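Local coordinates for solute-binding protein (Thermoactinomyces vulgaris, PDB 2ZYO) that binds cyclodextrins and maltodextrins such as maltotetraose, and probably delivers them to a membrane sugar transporter as a solute-binding protein, at residues A156-D161 / T220-P225. Sequence-based numbering, arbitrary orientation.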
ATOM      1  N   ALA A 156     -21.543  20.959  -0.077  1.00 12.72           N
ATOM      2  CA  ALA A 156     -22.201  21.830  -1.046  1.00 13.01           C
ATOM      3  C   ALA A 156     -22.566  21.109  -2.345  1.00 13.18           C
ATOM      4  O   ALA A 156     -23.609  21.385  -2.933  1.00 13.32           O
ATOM      5  CB  ALA A 156     -21.335  23.049  -1.336  1.00 14.50           C
ATOM      6  N   ASN A 157     -21.716  20.173  -2.769  1.00 12.00           N
ATOM      7  CA  ASN A 157     -21.814  19.590  -4.111  1.00 12.28           C
ATOM      8  C   ASN A 157     -22.319  18.143  -4.211  1.00 12.33           C
ATOM      9  O   ASN A 157     -22.631  17.676  -5.310  1.00 13.71           O
ATOM     10  CB  ASN A 157     -20.473  19.730  -4.845  1.00 12.90           C
ATOM     11  CG  ASN A 157     -20.090  21.178  -5.092  1.00 14.38           C
ATOM     12  OD1 ASN A 157     -19.093  21.668  -4.560  1.00 18.95           O
ATOM     13  ND2 ASN A 157     -20.887  21.872  -5.893  1.00 11.78           N
ATOM     14  N   ASN A 158     -22.393  17.436  -3.085  1.00 12.22           N
ATOM     15  CA  ASN A 158     -22.847  16.042  -3.105  1.00 12.44           C
ATOM     16  C   ASN A 158     -24.362  15.925  -3.249  1.00 14.52           C
ATOM     17  O   ASN A 158     -25.116  16.375  -2.382  1.00 14.69           O
ATOM     18  CB  ASN A 158     -22.344  15.267  -1.878  1.00 12.55           C
ATOM     19  CG  ASN A 158     -20.847  14.963  -1.938  1.00 11.75           C
ATOM     20  OD1 ASN A 158     -20.150  15.365  -2.869  1.00  9.45           O
ATOM     21  ND2 ASN A 158     -20.352  14.243  -0.936  1.00  9.92           N
ATOM     22  N   LYS A 159     -24.790  15.333  -4.364  1.00 15.54           N
ATOM     23  CA  LYS A 159     -26.207  15.169  -4.695  1.00 17.53           C
ATOM     24  C   LYS A 159     -26.501  13.709  -5.047  1.00 18.36           C
ATOM     25  O   LYS A 159     -26.519  13.348  -6.227  1.00 19.24           O
ATOM     26  CB  LYS A 159     -26.594  16.071  -5.874  1.00 20.38           C
ATOM     27  CG  LYS A 159     -26.477  17.566  -5.617  1.00 20.39           C
ATOM     28  CD  LYS A 159     -26.723  18.375  -6.888  1.00 24.00           C
ATOM     29  CE  LYS A 159     -25.485  18.433  -7.774  1.00 25.78           C
ATOM     30  NZ  LYS A 159     -25.688  19.305  -8.970  1.00 28.38           N
ATOM     31  N   PRO A 160     -26.737  12.864  -4.024  1.00 19.06           N
ATOM     32  CA  PRO A 160     -26.972  11.429  -4.230  1.00 21.55           C
ATOM     33  C   PRO A 160     -28.157  11.100  -5.143  1.00 23.93           C
ATOM     34  O   PRO A 160     -28.120  10.086  -5.846  1.00 25.52           O
ATOM     35  CB  PRO A 160     -27.223  10.899  -2.810  1.00 21.93           C
ATOM     36  CG  PRO A 160     -27.549  12.100  -1.989  1.00 21.97           C
ATOM     37  CD  PRO A 160     -26.786  13.228  -2.597  1.00 20.15           C
ATOM     38  N   ASP A 161     -29.183  11.951  -5.140  1.00 26.01           N
ATOM     39  CA  ASP A 161     -30.381  11.746  -5.965  1.00 28.28           C
ATOM     40  C   ASP A 161     -30.110  11.833  -7.466  1.00 28.52           C
ATOM     41  O   ASP A 161     -30.843  11.253  -8.270  1.00 29.70           O
ATOM     42  CB  ASP A 161     -31.478  12.745  -5.582  1.00 30.25           C
ATOM     43  CG  ASP A 161     -32.142  12.406  -4.262  1.00 33.28           C
ATOM     44  OD1 ASP A 161     -32.642  11.271  -4.110  1.00 35.75           O
ATOM     45  OD2 ASP A 161     -32.173  13.282  -3.375  1.00 35.20           O
ATOM     46  N   THR A 220     -23.624  11.641   7.413  1.00 13.48           N
ATOM     47  CA  THR A 220     -24.668  12.498   7.991  1.00 14.54           C
ATOM     48  C   THR A 220     -24.730  13.902   7.378  1.00 15.90           C
ATOM     49  O   THR A 220     -25.799  14.518   7.339  1.00 19.42           O
ATOM     50  CB  THR A 220     -24.511  12.639   9.518  1.00 14.85           C
ATOM     51  OG1 THR A 220     -23.222  13.191   9.817  1.00 14.73           O
ATOM     52  CG2 THR A 220     -24.665  11.287  10.212  1.00 14.95           C
ATOM     53  N   GLU A 221     -23.588  14.408   6.913  1.00 14.44           N
ATOM     54  CA  GLU A 221     -23.519  15.760   6.345  1.00 14.46           C
ATOM     55  C   GLU A 221     -23.171  15.787   4.855  1.00 14.48           C
ATOM     56  O   GLU A 221     -23.701  16.612   4.107  1.00 14.54           O
ATOM     57  CB  GLU A 221     -22.526  16.627   7.124  1.00 14.44           C
ATOM     58  CG  GLU A 221     -22.903  16.884   8.580  1.00 17.63           C
ATOM     59  CD  GLU A 221     -21.924  17.810   9.283  1.00 19.70           C
ATOM     60  OE1 GLU A 221     -21.364  18.714   8.624  1.00 22.17           O
ATOM     61  OE2 GLU A 221     -21.718  17.640  10.501  1.00 22.14           O
ATOM     62  N   ALA A 222     -22.272  14.901   4.433  1.00 13.74           N
ATOM     63  CA  ALA A 222     -21.821  14.862   3.038  1.00 12.90           C
ATOM     64  C   ALA A 222     -22.619  13.873   2.184  1.00 13.32           C
ATOM     65  O   ALA A 222     -22.311  13.665   1.007  1.00 12.66           O
ATOM     66  CB  ALA A 222     -20.323  14.573   2.966  1.00 12.48           C
ATOM     67  N   ARG A 223     -23.636  13.267   2.794  1.00 13.70           N
ATOM     68  CA  ARG A 223     -24.648  12.463   2.095  1.00 14.09           C
ATOM     69  C   ARG A 223     -24.116  11.312   1.226  1.00 12.91           C
ATOM     70  O   ARG A 223     -24.706  10.981   0.195  1.00 14.89           O
ATOM     71  CB  ARG A 223     -25.583  13.375   1.279  1.00 16.26           C
ATOM     72  CG  ARG A 223     -26.325  14.420   2.111  1.00 20.32           C
ATOM     73  CD  ARG A 223     -27.172  15.351   1.244  1.00 23.18           C
ATOM     74  NE  ARG A 223     -26.361  16.177   0.348  1.00 26.13           N
ATOM     75  CZ  ARG A 223     -25.891  17.388   0.640  1.00 26.62           C
ATOM     76  NH1 ARG A 223     -26.144  17.955   1.814  1.00 25.93           N
ATOM     77  NH2 ARG A 223     -25.163  18.039  -0.256  1.00 27.75           N
ATOM     78  N   LEU A 224     -23.011  10.698   1.645  1.00 12.16           N
ATOM     79  CA  LEU A 224     -22.473   9.538   0.932  1.00 12.82           C
ATOM     80  C   LEU A 224     -23.402   8.328   1.061  1.00 14.10           C
ATOM     81  O   LEU A 224     -24.039   8.153   2.105  1.00 13.45           O
ATOM     82  CB  LEU A 224     -21.063   9.179   1.428  1.00 12.47           C
ATOM     83  CG  LEU A 224     -19.900  10.147   1.166  1.00 12.84           C
ATOM     84  CD1 LEU A 224     -18.577   9.428   1.387  1.00 14.52           C
ATOM     85  CD2 LEU A 224     -19.937  10.747  -0.236  1.00 13.99           C
ATOM     86  N   PRO A 225     -23.492   7.499  -0.000  1.00 14.62           N
ATOM     87  CA  PRO A 225     -24.315   6.285   0.054  1.00 16.52           C
ATOM     88  C   PRO A 225     -23.858   5.377   1.192  1.00 17.59           C
ATOM     89  O   PRO A 225     -22.679   5.037   1.276  1.00 17.57           O
ATOM     90  CB  PRO A 225     -24.056   5.618  -1.300  1.00 16.54           C
ATOM     91  CG  PRO A 225     -23.592   6.708  -2.184  1.00 16.90           C
ATOM     92  CD  PRO A 225     -22.836   7.656  -1.311  1.00 13.78           C
TER
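Three hydrogen bonds, all accepted by backbone carbonyls, join Asn-158, directly after helix 147-157, to Ala-222 and to Arg-223, where the chain beyond helix 206-220 first leaves helical torsions. From Arg-223 the grip is side-on: NH2 lies 2.7 Å from Asn-158 O, on a lone pair, and NE 3.0 Å from that same Asn-158 O, tilted from the carbonyl plane. The chain of Arg-223 bends at chi3 (-65°), which turns NE toward Asn-158 O, and NH2 also bonds to Lys-155 O in the last turn of helix 147-157. In the other direction, Asn-158 ND2 donates to Ala-222 O over 2.8 Å, nearly straight at 167°. The buried amide of Asn-158 further pairs with strand 165-169 through OD1 to Gly-166 N and ND2 to Val-167 O.

Van der Waals contacts flank these bonds. Pro-160 CG rests 4.0 Å from Arg-223 CB, the two side chains crossing at about a right angle, while Leu-224 CD2 packs 3.6 Å from Asn-158 ND2. A leucine in place of Asn-158 would probably leave Ala-222 O, Val-167 O and Gly-166 N without their amide partner. Thus one amide joins two helix exits to a strand, and the arginine's charge probably offsets the carbonyl-rich, partly negative end of helix 147-157.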